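Local coordinates for tartronic semialdehyde reductase (Salmonella typhimurium, PDB 1YB4), which catalyses the NAD(P)H-dependent reduction of tartronate semialdehyde (2-hydroxy-3-oxopropanoate) to (R)-glycerate, as a member of the 3-hydroxyisobutyrate dehydrogenase-related family, at residues H220-M224 with D278-V283. Sequence-based numbering, arbitrary orientation.
Sequences HGERM and DHSAMV
Arg223 of helix 215-225 reaches across to Asp278, tying this helix to the loop whose short 3-10 turn (279-281) leads into helix 283-290 in the all-helical C-terminal domain of a 3-hydroxyisobutyrate dehydrogenase-type fold. The arginine chain runs extended from CG to NE and brings NH1 within 3.0 Å of Asp278 OD2 in a salt bridge. The two flat groups are steeply turned, their planes 74° apart, and NH1 meets the syn side of OD2 from 30° out of the carboxylate plane. Asp278 turns its carboxylate toward the helix, CG lying opposite the backbone N, while Ser280 rests OG against Arg223 CB at 3.6 Å. On one flank, His279 NE2 gives a weak, bent hydrogen bond to His220 NE2 (3.2 Å), the rings inclined at 61° to each other. The firmer partner of His279 is His238, at ND1; Phe211 of a second subunit meets the His220 ring at about a right angle. The side chain of His279 is about 10 Å from that of Lys172, the predicted active-site residue. The apolar end belongs to selenomethionine Met224: CG packs 3.7 Å from Val283 CG1, and SE lies equally far from Val283 CB.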
loop_
_atom_site.group_PDB
_atom_site.type_symbol
_atom_site.label_atom_id
_atom_site.label_comp_id
_atom_site.label_asym_id
_atom_site.label_seq_id
_atom_site.Cartn_x
_atom_site.Cartn_y
_atom_site.Cartn_z
ATOM N N HIS A 220 -23.325 -1.686 -5.415
ATOM C CA HIS A 220 -22.596 -0.805 -4.509
ATOM C C HIS A 220 -22.307 0.562 -5.096
ATOM O O HIS A 220 -22.299 1.570 -4.378
ATOM C CB HIS A 220 -21.296 -1.474 -4.081
ATOM C CG HIS A 220 -21.506 -2.800 -3.434
ATOM N ND1 HIS A 220 -21.870 -3.923 -4.148
ATOM C CD2 HIS A 220 -21.499 -3.169 -2.131
ATOM C CE1 HIS A 220 -22.080 -4.923 -3.309
ATOM N NE2 HIS A 220 -21.863 -4.492 -2.079
ATOM N N GLY A 221 -22.058 0.606 -6.400
ATOM C CA GLY A 221 -21.803 1.886 -7.033
ATOM C C GLY A 221 -22.975 2.798 -6.731
ATOM O O GLY A 221 -22.818 3.920 -6.253
ATOM N N GLU A 222 -24.168 2.286 -6.998
ATOM C CA GLU A 222 -25.410 3.016 -6.764
ATOM C C GLU A 222 -25.529 3.443 -5.292
ATOM O O GLU A 222 -25.847 4.595 -4.994
ATOM C CB GLU A 222 -26.595 2.125 -7.164
ATOM C CG GLU A 222 -27.944 2.824 -7.236
ATOM C CD GLU A 222 -28.162 3.545 -8.559
ATOM O OE1 GLU A 222 -27.394 4.489 -8.867
ATOM O OE2 GLU A 222 -29.106 3.165 -9.290
ATOM N N ARG A 223 -25.261 2.512 -4.381
ATOM C CA ARG A 223 -25.335 2.800 -2.960
ATOM C C ARG A 223 -24.469 3.989 -2.545
ATOM O O ARG A 223 -24.809 4.715 -1.610
ATOM C CB ARG A 223 -24.937 1.562 -2.147
ATOM C CG ARG A 223 -25.951 0.438 -2.160
ATOM C CD ARG A 223 -25.425 -0.811 -1.445
ATOM N NE ARG A 223 -26.323 -1.959 -1.595
ATOM C CZ ARG A 223 -26.095 -3.177 -1.104
ATOM N NH1 ARG A 223 -24.989 -3.431 -0.418
ATOM N NH2 ARG A 223 -26.975 -4.151 -1.310
HETATM N N MSE A 224 -23.359 4.195 -3.253
HETATM C CA MSE A 224 -22.441 5.287 -2.943
HETATM C C MSE A 224 -22.948 6.634 -3.421
HETATM O O MSE A 224 -22.753 7.658 -2.755
HETATM C CB MSE A 224 -21.066 5.018 -3.566
HETATM C CG MSE A 224 -20.301 3.826 -2.976
HETATM SE SE MSE A 224 -18.646 3.402 -3.959
HETATM C CE MSE A 224 -18.645 1.468 -3.726
ATOM N N ASP A 278 -23.177 -0.292 5.711
ATOM C CA ASP A 278 -22.982 -1.227 4.611
ATOM C C ASP A 278 -21.554 -1.047 4.099
ATOM O O ASP A 278 -21.083 0.080 3.980
ATOM C CB ASP A 278 -23.968 -0.914 3.492
ATOM C CG ASP A 278 -23.857 -1.879 2.346
ATOM O OD1 ASP A 278 -24.170 -3.069 2.550
ATOM O OD2 ASP A 278 -23.451 -1.456 1.240
ATOM N N HIS A 279 -20.862 -2.141 3.781
ATOM C CA HIS A 279 -19.488 -1.996 3.327
ATOM C C HIS A 279 -19.327 -1.104 2.102
ATOM O O HIS A 279 -18.200 -0.834 1.664
ATOM C CB HIS A 279 -18.830 -3.363 3.103
ATOM C CG HIS A 279 -19.618 -4.298 2.242
ATOM N ND1 HIS A 279 -19.207 -5.589 1.988
ATOM C CD2 HIS A 279 -20.759 -4.121 1.539
ATOM C CE1 HIS A 279 -20.057 -6.167 1.161
ATOM N NE2 HIS A 279 -21.010 -5.298 0.871
ATOM N N SER A 280 -20.446 -0.633 1.554
ATOM C CA SER A 280 -20.387 0.271 0.415
ATOM C C SER A 280 -19.973 1.620 1.006
ATOM O O SER A 280 -19.557 2.535 0.295
ATOM C CB SER A 280 -21.756 0.376 -0.274
ATOM O OG SER A 280 -22.757 0.809 0.631
ATOM N N ALA A 281 -20.079 1.720 2.325
ATOM C CA ALA A 281 -19.698 2.923 3.049
ATOM C C ALA A 281 -18.185 3.163 2.945
ATOM O O ALA A 281 -17.659 4.190 3.391
ATOM C CB ALA A 281 -20.107 2.791 4.494
HETATM N N MSE A 282 -17.500 2.185 2.369
HETATM C CA MSE A 282 -16.065 2.246 2.148
HETATM C C MSE A 282 -15.688 3.571 1.514
HETATM O O MSE A 282 -14.691 4.181 1.884
HETATM C CB MSE A 282 -15.651 1.104 1.210
HETATM C CG MSE A 282 -14.286 1.240 0.552
HETATM SE SE MSE A 282 -12.837 0.983 1.794
HETATM C CE MSE A 282 -12.222 2.772 1.900
ATOM N N VAL A 283 -16.503 4.009 0.558
ATOM C CA VAL A 283 -16.255 5.233 -0.189
ATOM C C VAL A 283 -15.963 6.429 0.687
ATOM O O VAL A 283 -15.211 7.331 0.305
ATOM C CB VAL A 283 -17.450 5.554 -1.136
ATOM C CG1 VAL A 283 -18.709 5.777 -0.326
ATOM C CG2 VAL A 283 -17.129 6.768 -2.010
#